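Local atomic coordinates of TetR family transcriptional regulator (Mycobacterium smegmatis, PDB entry 5XS9), a protein that probably represses biotin-biosynthesis genes by binding operator DNA as a dimer of the TetR family. Residues Asp34-Pro37 with Gly38-Tyr41; Asp17-Gly20 with Ile21-Thr25; Val145-Gln148 with Ser149-Trp153; Ala132-Thr135 with Val136-Val140. All coordinates share one frame; numbering follows the deposited sequence.

Contact 1. Residues Asp34-Pro37 with Gly38-Tyr41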
ATOM      1  N   ASP A  34     -13.663   8.832  28.693  1.00 61.33           N
ATOM      2  CA  ASP A  34     -14.426   9.686  29.574  1.00 68.67           C
ATOM      3  C   ASP A  34     -13.422  10.588  30.284  1.00 62.84           C
ATOM      4  O   ASP A  34     -13.292  10.534  31.501  1.00 67.08           O
ATOM      5  CB  ASP A  34     -15.291   8.844  30.551  1.00 69.93           C
ATOM      6  CG  ASP A  34     -16.363   9.668  31.265  1.00 74.59           C
ATOM      7  OD1 ASP A  34     -16.580  10.828  30.890  1.00 78.45           O
ATOM      8  OD2 ASP A  34     -16.994   9.150  32.207  1.00 87.26           O
ATOM      9  N   VAL A  35     -12.662  11.358  29.498  1.00 55.46           N
ATOM     10  CA  VAL A  35     -11.790  12.405  30.020  1.00 47.99           C
ATOM     11  C   VAL A  35     -11.919  13.654  29.184  1.00 52.65           C
ATOM     12  O   VAL A  35     -12.420  13.634  28.070  1.00 49.49           O
ATOM     13  CB  VAL A  35     -10.330  12.003  30.136  1.00 55.29           C
ATOM     14  CG1 VAL A  35     -10.190  10.842  31.093  1.00 60.15           C
ATOM     15  CG2 VAL A  35      -9.712  11.680  28.758  1.00 60.49           C
ATOM     16  N   THR A  36     -11.511  14.766  29.773  1.00 58.54           N
ATOM     17  CA  THR A  36     -11.436  16.036  29.068  1.00 56.42           C
ATOM     18  C   THR A  36     -10.378  15.843  27.943  1.00 53.72           C
ATOM     19  O   THR A  36      -9.370  15.215  28.202  1.00 51.10           O
ATOM     20  CB  THR A  36     -11.028  17.148  30.094  1.00 57.53           C
ATOM     21  OG1 THR A  36     -11.142  18.435  29.506  1.00 54.06           O
ATOM     22  CG2 THR A  36      -9.579  17.004  30.633  1.00 57.56           C
ATOM     23  N   PRO A  37     -10.578  16.377  26.719  1.00 56.98           N
ATOM     24  CA  PRO A  37      -9.630  16.133  25.605  1.00 47.86           C
ATOM     25  C   PRO A  37      -8.222  16.590  25.840  1.00 48.07           C
ATOM     26  O   PRO A  37      -7.241  15.952  25.431  1.00 47.19           O
ATOM     27  CB  PRO A  37     -10.237  16.918  24.448  1.00 60.30           C
ATOM     28  CG  PRO A  37     -11.687  16.983  24.780  1.00 60.26           C
ATOM     29  CD  PRO A  37     -11.806  17.049  26.258  1.00 64.45           C
ATOM     30  N   GLY A  38      -8.089  17.679  26.574  1.00 45.20           N
ATOM     31  CA  GLY A  38      -6.797  18.161  26.952  1.00 38.99           C
ATOM     32  C   GLY A  38      -5.872  17.189  27.626  1.00 44.16           C
ATOM     33  O   GLY A  38      -4.638  17.341  27.507  1.00 49.91           O
ATOM     34  N   ALA A  39      -6.426  16.198  28.327  1.00 44.22           N
ATOM     35  CA  ALA A  39      -5.612  15.226  29.031  1.00 47.31           C
ATOM     36  C   ALA A  39      -4.785  14.381  28.063  1.00 47.58           C
ATOM     37  O   ALA A  39      -3.763  13.850  28.451  1.00 47.00           O
ATOM     38  CB  ALA A  39      -6.480  14.261  29.860  1.00 48.54           C
ATOM     39  N   LEU A  40      -5.269  14.166  26.841  1.00 44.09           N
ATOM     40  CA  LEU A  40      -4.548  13.284  25.909  1.00 41.53           C
ATOM     41  C   LEU A  40      -3.323  13.969  25.392  1.00 40.44           C
ATOM     42  O   LEU A  40      -2.287  13.316  25.030  1.00 43.62           O
ATOM     43  CB  LEU A  40      -5.466  12.931  24.753  1.00 45.85           C
ATOM     44  CG  LEU A  40      -6.728  12.170  25.105  1.00 44.54           C
ATOM     45  CD1 LEU A  40      -7.410  11.877  23.807  1.00 51.86           C
ATOM     46  CD2 LEU A  40      -6.472  10.890  25.853  1.00 54.32           C
ATOM     47  N   TYR A  41      -3.381  15.295  25.335  1.00 39.20           N
ATOM     48  CA  TYR A  41      -2.260  16.051  24.813  1.00 40.03           C
ATOM     49  C   TYR A  41      -1.012  16.072  25.741  1.00 46.53           C
ATOM     50  O   TYR A  41       0.022  16.645  25.392  1.00 47.45           O
ATOM     51  CB  TYR A  41      -2.703  17.419  24.353  1.00 40.42           C
ATOM     52  CG  TYR A  41      -3.557  17.313  23.111  1.00 46.08           C
ATOM     53  CD1 TYR A  41      -4.956  17.273  23.200  1.00 47.76           C
ATOM     54  CD2 TYR A  41      -2.982  17.112  21.868  1.00 41.67           C
ATOM     55  CE1 TYR A  41      -5.755  17.128  22.077  1.00 44.50           C
ATOM     56  CE2 TYR A  41      -3.774  16.962  20.742  1.00 45.26           C
ATOM     57  CZ  TYR A  41      -5.175  16.994  20.848  1.00 46.03           C
ATOM     58  OH  TYR A  41      -5.971  16.860  19.724  1.00 43.95           O
TER
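Val35 turns its side chain toward the residues that follow, and its CG2 branch does the touching: it lies 4.3 Å from CB of Ala39 and 4.4 Å from CD2 of Leu40, a light apolar contact across a tight bend. Thr36 also meets Ala39, through a methyl. Its OG1 is anti to the backbone N (chi1 -171°), which leaves CG2 between N and the carbonyl carbon, where the methyl comes within 4.2 Å of Ala39 CB. The backbone between them folds back in three-residue steps. Ala39 N donates to Thr36 O at 3.1 Å with an N-H...O angle of 158°, and Leu40 N donates to Pro37 O at 3.0 Å. A weaker bond of the same spacing runs from Tyr41 N to Gly38 O. The bend belongs to the helix-turn-helix of the TetR family. Helix 26-33 ends at Asp34 in a Schellman motif, and the residues beyond Pro37 occupy the place where relatives carry the recognition helix, so they probably face DNA. Leu40, its CG anti to the carbonyl carbon, runs past Pro37 O with CB 3.6 Å from that oxygen and continues inward to Met26, Leu29 and Leu33 of helix 26-33. The Tyr41 ring approaches the same carbonyl obliquely, with CD1 3.5 Å from Pro37 O. Unlike the buried Leu40, Tyr41 stays exposed, though its side chain also touches Met26, while Ala39 rests on Leu3 near the chain start.

Contact 2. Residues Asp17-Gly20 with Ile21-Thr25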
ATOM      1  N   ASP A  17     -10.051  -1.162  16.236  1.00 36.43           N
ATOM      2  CA  ASP A  17     -10.654  -2.485  15.981  1.00 42.18           C
ATOM      3  C   ASP A  17     -12.139  -2.412  15.755  1.00 41.39           C
ATOM      4  O   ASP A  17     -12.627  -2.916  14.770  1.00 40.86           O
ATOM      5  CB  ASP A  17     -10.291  -3.500  17.115  1.00 47.06           C
ATOM      6  CG  ASP A  17      -8.808  -3.876  17.079  1.00 51.47           C
ATOM      7  OD1 ASP A  17      -8.279  -3.841  15.959  1.00 54.36           O
ATOM      8  OD2 ASP A  17      -8.143  -4.171  18.102  1.00 52.70           O
ATOM      9  N   ASP A  18     -12.844  -1.772  16.669  1.00 43.73           N
ATOM     10  CA  ASP A  18     -14.321  -1.670  16.597  1.00 50.38           C
ATOM     11  C   ASP A  18     -14.856  -0.780  15.486  1.00 51.14           C
ATOM     12  O   ASP A  18     -15.913  -1.051  14.916  1.00 49.58           O
ATOM     13  CB  ASP A  18     -14.873  -1.170  17.947  1.00 48.18           C
ATOM     14  CG  ASP A  18     -14.647  -2.153  19.074  1.00 46.78           C
ATOM     15  OD1 ASP A  18     -14.341  -3.322  18.839  1.00 51.44           O
ATOM     16  OD2 ASP A  18     -14.731  -1.732  20.232  1.00 58.59           O
ATOM     17  N   HIS A  19     -14.150   0.289  15.157  1.00 47.29           N
ATOM     18  CA  HIS A  19     -14.758   1.292  14.299  1.00 48.62           C
ATOM     19  C   HIS A  19     -13.981   1.713  13.102  1.00 54.40           C
ATOM     20  O   HIS A  19     -14.518   2.454  12.310  1.00 50.84           O
ATOM     21  CB  HIS A  19     -15.075   2.550  15.137  1.00 54.25           C
ATOM     22  CG  HIS A  19     -16.037   2.287  16.243  1.00 56.32           C
ATOM     23  ND1 HIS A  19     -17.329   1.870  16.010  1.00 56.98           N
ATOM     24  CD2 HIS A  19     -15.886   2.327  17.588  1.00 59.83           C
ATOM     25  CE1 HIS A  19     -17.939   1.679  17.164  1.00 58.70           C
ATOM     26  NE2 HIS A  19     -17.080   1.934  18.134  1.00 58.48           N
ATOM     27  N   GLY A  20     -12.713   1.309  12.974  1.00 49.33           N
ATOM     28  CA  GLY A  20     -11.940   1.665  11.829  1.00 44.98           C
ATOM     29  C   GLY A  20     -11.085   2.893  12.024  1.00 46.26           C
ATOM     30  O   GLY A  20     -11.294   3.708  12.911  1.00 49.22           O
ATOM     31  N   ILE A  21     -10.123   3.022  11.140  1.00 42.85           N
ATOM     32  CA  ILE A  21      -9.120   4.077  11.270  1.00 46.06           C
ATOM     33  C   ILE A  21      -9.711   5.480  11.196  1.00 52.29           C
ATOM     34  O   ILE A  21      -9.246   6.386  11.915  1.00 44.84           O
ATOM     35  CB  ILE A  21      -7.994   3.892  10.249  1.00 42.46           C
ATOM     36  CG1 ILE A  21      -6.782   4.752  10.616  1.00 46.57           C
ATOM     37  CG2 ILE A  21      -8.515   4.095   8.799  1.00 46.74           C
ATOM     38  CD1 ILE A  21      -5.582   4.536   9.711  1.00 47.89           C
ATOM     39  N   ALA A  22     -10.764   5.670  10.400  1.00 48.58           N
ATOM     40  CA  ALA A  22     -11.350   7.019  10.285  1.00 52.91           C
ATOM     41  C   ALA A  22     -11.940   7.552  11.635  1.00 50.74           C
ATOM     42  O   ALA A  22     -11.857   8.730  11.927  1.00 53.94           O
ATOM     43  CB  ALA A  22     -12.386   7.057   9.143  1.00 53.16           C
ATOM     44  N   ASP A  23     -12.455   6.657  12.465  1.00 47.64           N
ATOM     45  CA  ASP A  23     -13.021   6.994  13.761  1.00 47.08           C
ATOM     46  C   ASP A  23     -12.000   7.124  14.866  1.00 49.73           C
ATOM     47  O   ASP A  23     -12.367   7.499  15.949  1.00 50.74           O
ATOM     48  CB  ASP A  23     -14.020   5.905  14.180  1.00 56.14           C
ATOM     49  CG  ASP A  23     -15.388   6.077  13.531  1.00 62.81           C
ATOM     50  OD1 ASP A  23     -16.350   5.458  14.027  1.00 69.91           O
ATOM     51  OD2 ASP A  23     -15.490   6.847  12.552  1.00 55.69           O
ATOM     52  N   LEU A  24     -10.734   6.768  14.631  1.00 44.10           N
ATOM     53  CA  LEU A  24      -9.698   6.966  15.640  1.00 46.39           C
ATOM     54  C   LEU A  24      -9.190   8.389  15.577  1.00 50.62           C
ATOM     55  O   LEU A  24      -8.286   8.689  14.811  1.00 44.27           O
ATOM     56  CB  LEU A  24      -8.533   6.034  15.456  1.00 43.67           C
ATOM     57  CG  LEU A  24      -7.387   6.170  16.436  1.00 51.43           C
ATOM     58  CD1 LEU A  24      -7.864   6.010  17.877  1.00 54.48           C
ATOM     59  CD2 LEU A  24      -6.380   5.100  16.083  1.00 48.78           C
ATOM     60  N   THR A  25      -9.788   9.236  16.400  1.00 50.26           N
ATOM     61  CA  THR A  25      -9.393  10.648  16.549  1.00 50.28           C
ATOM     62  C   THR A  25      -9.148  10.923  18.010  1.00 50.89           C
ATOM     63  O   THR A  25      -9.607  10.172  18.844  1.00 47.33           O
ATOM     64  CB  THR A  25     -10.501  11.613  16.087  1.00 48.37           C
ATOM     65  OG1 THR A  25     -11.650  11.454  16.927  1.00 52.92           O
ATOM     66  CG2 THR A  25     -10.892  11.364  14.612  1.00 49.29           C
TER
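The imidazole of His19 and the carboxylate of Asp23 are the flat groups that meet here, their planes 38° apart. One face of the imidazole is backed by CB of Asp18, offset toward the rim of the ring, whereas Asp23 OD1 comes up obliquely. The actual touching is done at the root of the histidine: OD1 of Asp23 lies 3.4 Å from His19 CB, and the two CB atoms of His19 and Asp23 are 3.6 Å apart. Asp23 OD1 and His19 ND1 are 4.2 Å apart, so the carboxylate may influence the ring electrostatically, though the two atoms are not in contact. Asp23 CG is anti to its carbonyl carbon (chi1 -81°), which sets the carboxylate beside the last helical turn; OD1 also has a long, weak ion pair with Arg28. Between the two side chains the backbone leaves helix 5-19 at Gly20, whose positive phi of 95° suits a residue without a side chain. Gly20 O then receives a weak bond from Asp23 N at 3.2 Å, and Leu24 N follows with a bond to Ile21 O at 3.1 Å, so the connection stays tightly wound until Thr25. That residue is the N-cap of helix 26-33, OG1 accepting from Arg28 N. The turn thus joins the first two helices of the DNA-binding domain and looks two ways: Ile21 packs on Leu16 and on Glu94 and Leu95 of helix 92-101, with its N bonded to Asp91, while the buried Leu24 reaches Ala12 of helix 5-19 and Leu50 and Leu51 of helix 47-58.

Contact 3. Residues Val145-Gln148 with Ser149-Trp153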
ATOM      1  N   VAL A 145      -2.408  -4.115   2.675  1.00 30.80           N
ATOM      2  CA  VAL A 145      -3.436  -3.140   2.499  1.00 29.34           C
ATOM      3  C   VAL A 145      -4.485  -3.656   1.518  1.00 31.45           C
ATOM      4  O   VAL A 145      -5.677  -3.488   1.746  1.00 30.64           O
ATOM      5  CB  VAL A 145      -2.861  -1.755   2.014  1.00 34.73           C
ATOM      6  CG1 VAL A 145      -3.990  -0.810   1.649  1.00 38.06           C
ATOM      7  CG2 VAL A 145      -1.967  -1.124   3.105  1.00 35.47           C
ATOM      8  N   ASP A 146      -4.062  -4.234   0.405  1.00 30.47           N
ATOM      9  CA  ASP A 146      -4.980  -4.678  -0.605  1.00 30.42           C
ATOM     10  C   ASP A 146      -5.839  -5.848  -0.056  1.00 33.05           C
ATOM     11  O   ASP A 146      -7.076  -5.846  -0.182  1.00 29.14           O
ATOM     12  CB  ASP A 146      -4.191  -5.128  -1.807  1.00 33.56           C
ATOM     13  CG  ASP A 146      -5.069  -5.675  -2.949  1.00 35.65           C
ATOM     14  OD1 ASP A 146      -5.552  -4.908  -3.746  1.00 34.87           O
ATOM     15  OD2 ASP A 146      -5.245  -6.891  -3.061  1.00 39.33           O
ATOM     16  N   GLU A 147      -5.179  -6.793   0.604  1.00 30.55           N
ATOM     17  CA  GLU A 147      -5.854  -7.985   1.198  1.00 34.50           C
ATOM     18  C   GLU A 147      -6.925  -7.605   2.246  1.00 35.08           C
ATOM     19  O   GLU A 147      -8.062  -8.050   2.230  1.00 32.12           O
ATOM     20  CB  GLU A 147      -4.795  -8.911   1.781  1.00 38.00           C
ATOM     21  CG  GLU A 147      -5.322 -10.139   2.511  1.00 40.18           C
ATOM     22  CD  GLU A 147      -4.190 -10.962   3.108  1.00 39.99           C
ATOM     23  OE1 GLU A 147      -3.127 -10.421   3.515  1.00 37.13           O
ATOM     24  OE2 GLU A 147      -4.382 -12.156   3.176  1.00 39.25           O
ATOM     25  N   GLN A 148      -6.574  -6.708   3.116  1.00 31.15           N
ATOM     26  CA  GLN A 148      -7.436  -6.290   4.196  1.00 37.48           C
ATOM     27  C   GLN A 148      -8.566  -5.386   3.736  1.00 40.73           C
ATOM     28  O   GLN A 148      -9.698  -5.518   4.221  1.00 36.26           O
ATOM     29  CB  GLN A 148      -6.535  -5.701   5.273  1.00 37.68           C
ATOM     30  CG  GLN A 148      -7.166  -5.263   6.536  1.00 46.20           C
ATOM     31  CD  GLN A 148      -6.102  -4.989   7.577  1.00 45.29           C
ATOM     32  OE1 GLN A 148      -5.194  -4.150   7.372  1.00 42.83           O
ATOM     33  NE2 GLN A 148      -6.210  -5.667   8.705  1.00 40.25           N
ATOM     34  N   SER A 149      -8.335  -4.509   2.753  1.00 36.59           N
ATOM     35  CA  SER A 149      -9.425  -3.845   2.183  1.00 35.97           C
ATOM     36  C   SER A 149     -10.436  -4.829   1.600  1.00 38.36           C
ATOM     37  O   SER A 149     -11.628  -4.631   1.754  1.00 39.45           O
ATOM     38  CB  SER A 149      -9.034  -2.958   0.999  1.00 38.57           C
ATOM     39  OG  SER A 149      -8.095  -2.094   1.498  1.00 46.21           O
ATOM     40  N   ARG A 150      -9.974  -5.771   0.826  1.00 35.72           N
ATOM     41  CA  ARG A 150     -10.877  -6.755   0.250  1.00 42.30           C
ATOM     42  C   ARG A 150     -11.642  -7.581   1.285  1.00 46.85           C
ATOM     43  O   ARG A 150     -12.826  -7.756   1.145  1.00 45.33           O
ATOM     44  CB  ARG A 150     -10.160  -7.628  -0.747  1.00 37.74           C
ATOM     45  CG  ARG A 150      -9.744  -6.811  -1.968  1.00 45.90           C
ATOM     46  CD  ARG A 150      -9.230  -7.670  -3.115  1.00 51.22           C
ATOM     47  NE  ARG A 150      -7.840  -7.931  -3.016  1.00 66.14           N
ATOM     48  CZ  ARG A 150      -7.297  -9.076  -2.558  1.00 90.73           C
ATOM     49  NH1 ARG A 150      -8.058 -10.130  -2.191  1.00 91.84           N
ATOM     50  NH2 ARG A 150      -5.953  -9.172  -2.444  1.00 68.14           N
ATOM     51  N   LEU A 151     -10.981  -8.015   2.344  1.00 41.79           N
ATOM     52  CA  LEU A 151     -11.632  -8.818   3.399  1.00 44.22           C
ATOM     53  C   LEU A 151     -12.657  -7.959   4.122  1.00 52.26           C
ATOM     54  O   LEU A 151     -13.745  -8.438   4.421  1.00 48.87           O
ATOM     55  CB  LEU A 151     -10.613  -9.367   4.425  1.00 46.32           C
ATOM     56  CG  LEU A 151      -9.634 -10.476   4.043  1.00 53.68           C
ATOM     57  CD1 LEU A 151      -8.501 -10.631   5.101  1.00 46.97           C
ATOM     58  CD2 LEU A 151     -10.461 -11.766   3.848  1.00 53.84           C
ATOM     59  N   GLN A 152     -12.335  -6.689   4.373  1.00 46.20           N
ATOM     60  CA  GLN A 152     -13.217  -5.798   5.163  1.00 47.62           C
ATOM     61  C   GLN A 152     -14.465  -5.471   4.384  1.00 53.96           C
ATOM     62  O   GLN A 152     -15.553  -5.414   4.954  1.00 50.80           O
ATOM     63  CB  GLN A 152     -12.537  -4.497   5.643  1.00 43.48           C
ATOM     64  CG  GLN A 152     -11.593  -4.825   6.788  1.00 46.98           C
ATOM     65  CD  GLN A 152     -10.664  -3.703   7.173  1.00 51.90           C
ATOM     66  OE1 GLN A 152     -10.748  -2.556   6.669  1.00 52.02           O
ATOM     67  NE2 GLN A 152      -9.754  -4.026   8.079  1.00 39.26           N
ATOM     68  N   TRP A 153     -14.306  -5.275   3.090  1.00 50.01           N
ATOM     69  CA  TRP A 153     -15.434  -4.966   2.266  1.00 57.94           C
ATOM     70  C   TRP A 153     -16.310  -6.218   2.137  1.00 58.70           C
ATOM     71  O   TRP A 153     -17.515  -6.153   2.366  1.00 57.81           O
ATOM     72  CB  TRP A 153     -15.005  -4.414   0.896  1.00 60.81           C
ATOM     73  CG  TRP A 153     -14.402  -3.012   0.989  1.00 74.08           C
ATOM     74  CD1 TRP A 153     -14.654  -2.051   1.956  1.00 78.52           C
ATOM     75  CD2 TRP A 153     -13.460  -2.409   0.066  1.00 79.47           C
ATOM     76  NE1 TRP A 153     -13.910  -0.916   1.701  1.00 80.13           N
ATOM     77  CE2 TRP A 153     -13.178  -1.094   0.549  1.00 84.61           C
ATOM     78  CE3 TRP A 153     -12.820  -2.855  -1.106  1.00 64.81           C
ATOM     79  CZ2 TRP A 153     -12.268  -0.211  -0.111  1.00 86.08           C
ATOM     80  CZ3 TRP A 153     -11.909  -1.975  -1.766  1.00 76.14           C
ATOM     81  CH2 TRP A 153     -11.643  -0.670  -1.266  1.00 79.70           C
TER
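Asp146 and Arg150, one helical turn apart, form a salt bridge through a single carboxylate oxygen. OD2 of Asp146 takes NE of Arg150 at 2.8 Å and NH2 at 2.5 Å, the latter so short that its exact length is doubtful. OD2 lies in the guanidinium plane with respect to NE, yet NE meets it from above the carboxylate, the two planes being 53° apart. A bend at chi3 (-87°) folds the arginine back along the helix, bringing one guanidinium face over CA of Glu147. Beside this pair, Val145 O holds two donors from opposite faces of its plane, Ser149 N at 3.0 Å and Ser149 OG at 2.8 Å. Glu147 and Leu151 run side by side, CG of the first 4.1 Å from CD1 of the second.

Further out, Glu147 is bridged to Arg83, and the amide of Gln148 bonds to Ala93 N and Leu86 O, tying helix 129-155 to its neighbours. Tyr138 of the second subunit packs against both Asp146 and Arg150. Both donors of the bridge come from one arginine and converge on the same oxygen of a buried aspartate beside the dimer interface, which would probably favour the ionised carboxylate and help hold it in place.

Contact 4. Residues Ala132-Thr135 with Val136-Val140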
ATOM      1  N   ALA A 132      16.929  -2.342  -0.197  1.00 32.75           N
ATOM      2  CA  ALA A 132      16.511  -3.748  -0.265  1.00 34.56           C
ATOM      3  C   ALA A 132      15.486  -4.059   0.789  1.00 32.14           C
ATOM      4  O   ALA A 132      14.436  -4.628   0.474  1.00 32.22           O
ATOM      5  CB  ALA A 132      17.685  -4.684  -0.159  1.00 32.39           C
ATOM      6  N   ALA A 133      15.733  -3.605   2.012  1.00 30.42           N
ATOM      7  CA  ALA A 133      14.844  -3.845   3.122  1.00 33.38           C
ATOM      8  C   ALA A 133      13.529  -3.113   2.937  1.00 34.10           C
ATOM      9  O   ALA A 133      12.472  -3.738   3.102  1.00 31.18           O
ATOM     10  CB  ALA A 133      15.487  -3.503   4.456  1.00 36.81           C
ATOM     11  N   ARG A 134      13.574  -1.851   2.503  1.00 31.71           N
ATOM     12  CA  ARG A 134      12.374  -1.113   2.228  1.00 31.17           C
ATOM     13  C   ARG A 134      11.544  -1.745   1.098  1.00 32.68           C
ATOM     14  O   ARG A 134      10.313  -1.720   1.134  1.00 32.33           O
ATOM     15  CB  ARG A 134      12.685   0.353   1.873  1.00 31.78           C
ATOM     16  CG  ARG A 134      13.005   1.171   3.136  1.00 37.66           C
ATOM     17  CD  ARG A 134      13.072   2.660   2.883  1.00 39.73           C
ATOM     18  NE  ARG A 134      14.103   2.971   1.947  1.00 47.74           N
ATOM     19  CZ  ARG A 134      15.355   3.368   2.257  1.00 57.77           C
ATOM     20  NH1 ARG A 134      15.778   3.496   3.517  1.00 53.85           N
ATOM     21  NH2 ARG A 134      16.203   3.622   1.267  1.00 51.61           N
ATOM     22  N   THR A 135      12.227  -2.300   0.097  1.00 30.31           N
ATOM     23  CA  THR A 135      11.584  -2.970  -1.007  1.00 30.67           C
ATOM     24  C   THR A 135      10.663  -4.116  -0.491  1.00 30.75           C
ATOM     25  O   THR A 135       9.481  -4.227  -0.886  1.00 30.90           O
ATOM     26  CB  THR A 135      12.612  -3.480  -2.011  1.00 31.90           C
ATOM     27  OG1 THR A 135      13.294  -2.346  -2.681  1.00 31.19           O
ATOM     28  CG2 THR A 135      11.899  -4.323  -3.084  1.00 30.74           C
ATOM     29  N   VAL A 136      11.207  -4.919   0.397  1.00 28.29           N
ATOM     30  CA  VAL A 136      10.432  -5.980   1.039  1.00 29.64           C
ATOM     31  C   VAL A 136       9.285  -5.398   1.824  1.00 32.96           C
ATOM     32  O   VAL A 136       8.137  -5.867   1.672  1.00 29.01           O
ATOM     33  CB  VAL A 136      11.336  -6.833   1.922  1.00 28.87           C
ATOM     34  CG1 VAL A 136      10.552  -7.931   2.713  1.00 30.16           C
ATOM     35  CG2 VAL A 136      12.484  -7.453   1.086  1.00 32.07           C
ATOM     36  N   ILE A 137       9.532  -4.319   2.590  1.00 28.00           N
ATOM     37  CA  ILE A 137       8.434  -3.751   3.361  1.00 29.30           C
ATOM     38  C   ILE A 137       7.340  -3.225   2.462  1.00 32.15           C
ATOM     39  O   ILE A 137       6.151  -3.367   2.802  1.00 28.16           O
ATOM     40  CB  ILE A 137       8.924  -2.649   4.345  1.00 32.00           C
ATOM     41  CG1 ILE A 137       9.722  -3.281   5.443  1.00 39.55           C
ATOM     42  CG2 ILE A 137       7.789  -1.874   4.945  1.00 36.06           C
ATOM     43  CD1 ILE A 137       8.968  -4.313   6.248  1.00 41.53           C
ATOM     44  N   TYR A 138       7.724  -2.504   1.390  1.00 28.04           N
ATOM     45  CA  TYR A 138       6.725  -1.982   0.519  1.00 30.32           C
ATOM     46  C   TYR A 138       5.869  -3.079  -0.079  1.00 28.97           C
ATOM     47  O   TYR A 138       4.648  -2.900  -0.228  1.00 31.79           O
ATOM     48  CB  TYR A 138       7.322  -1.117  -0.569  1.00 29.78           C
ATOM     49  CG  TYR A 138       7.999   0.117  -0.069  1.00 29.90           C
ATOM     50  CD1 TYR A 138       7.419   0.914   0.887  1.00 31.15           C
ATOM     51  CD2 TYR A 138       9.220   0.535  -0.623  1.00 34.06           C
ATOM     52  CE1 TYR A 138       8.071   2.025   1.336  1.00 33.09           C
ATOM     53  CE2 TYR A 138       9.842   1.687  -0.219  1.00 30.86           C
ATOM     54  CZ  TYR A 138       9.253   2.442   0.734  1.00 34.10           C
ATOM     55  OH  TYR A 138       9.871   3.602   1.208  1.00 34.28           O
ATOM     56  N   TYR A 139       6.483  -4.167  -0.454  1.00 29.03           N
ATOM     57  CA  TYR A 139       5.692  -5.310  -0.904  1.00 30.65           C
ATOM     58  C   TYR A 139       4.672  -5.798   0.165  1.00 29.61           C
ATOM     59  O   TYR A 139       3.469  -6.019  -0.121  1.00 27.42           O
ATOM     60  CB  TYR A 139       6.562  -6.464  -1.371  1.00 29.86           C
ATOM     61  CG  TYR A 139       5.819  -7.788  -1.459  1.00 28.51           C
ATOM     62  CD1 TYR A 139       4.854  -7.996  -2.418  1.00 28.33           C
ATOM     63  CD2 TYR A 139       5.964  -8.772  -0.477  1.00 26.20           C
ATOM     64  CE1 TYR A 139       4.152  -9.188  -2.493  1.00 30.06           C
ATOM     65  CE2 TYR A 139       5.224  -9.944  -0.518  1.00 28.18           C
ATOM     66  CZ  TYR A 139       4.311 -10.164  -1.535  1.00 30.70           C
ATOM     67  OH  TYR A 139       3.572 -11.366  -1.657  1.00 31.16           O
ATOM     68  N   VAL A 140       5.156  -5.947   1.372  1.00 29.29           N
ATOM     69  CA  VAL A 140       4.317  -6.524   2.440  1.00 28.81           C
ATOM     70  C   VAL A 140       3.164  -5.552   2.760  1.00 30.75           C
ATOM     71  O   VAL A 140       2.006  -5.934   2.924  1.00 29.93           O
ATOM     72  CB  VAL A 140       5.104  -6.771   3.725  1.00 30.55           C
ATOM     73  CG1 VAL A 140       4.117  -7.121   4.882  1.00 33.15           C
ATOM     74  CG2 VAL A 140       6.138  -7.822   3.520  1.00 29.83           C
TER
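Arg134 and Tyr138 lie side by side and point the same way, the aliphatic part of the arginine running along the phenol: Arg134 CB is 3.8 Å from Tyr138 CE2, and CD is 3.7 Å from OH. Guanidinium and ring planes are 50° apart. Tyr138 CG is anti to its carbonyl carbon (chi1 -64°), which lays one face of the ring over Arg134 O, 3.1 Å from Tyr138 CD2.

The backbone bonds are those of a regular alpha helix. Tyr138 N meets Arg134 O at 2.7 Å, and Ile137 N meets Ala133 O at 3.0 Å.

Polar side-chain ends look outside these two turns. Arg134 NH2 bonds to Gln173 of the second subunit, Tyr138 OH to Asp146 of that subunit, Thr135 OG1 to Ala131 O and Tyr139 OH to Phe174 O.

Apolar groups spread round the helix. Val136 packs on Cys79 and Ile137 on Leu82 of helix 71-87, Ala133 on Leu115 of helix 106-122, and Tyr139 on Leu178 of helix 170-186. This part of helix 129-155 thus packs on three helices of its own chain and turns Tyr138 to Phe143 of the second subunit, in keeping with the helical dimer interface of TetR proteins.

In the fold
Along the chain the order is contact 2, contact 1, contact 4, contact 3. The first two bracket helix 26-33 within the DNA-binding helix-turn-helix, their centres 18 Å apart. The other two lie on helix 129-155 of the regulatory domain, 19 Å between centres, and both touch the second subunit. Contacts 1 and 4 stand farthest apart, about 37 Å between centres, on opposite sides of the chain's centre. Contact 2 is the nearer of the DNA-binding pair to the regulatory domain, its centre 15 Å from that of contact 3 and their nearest atoms about 7 Å apart. This layout sets probable DNA binding at one end and dimerisation at the other.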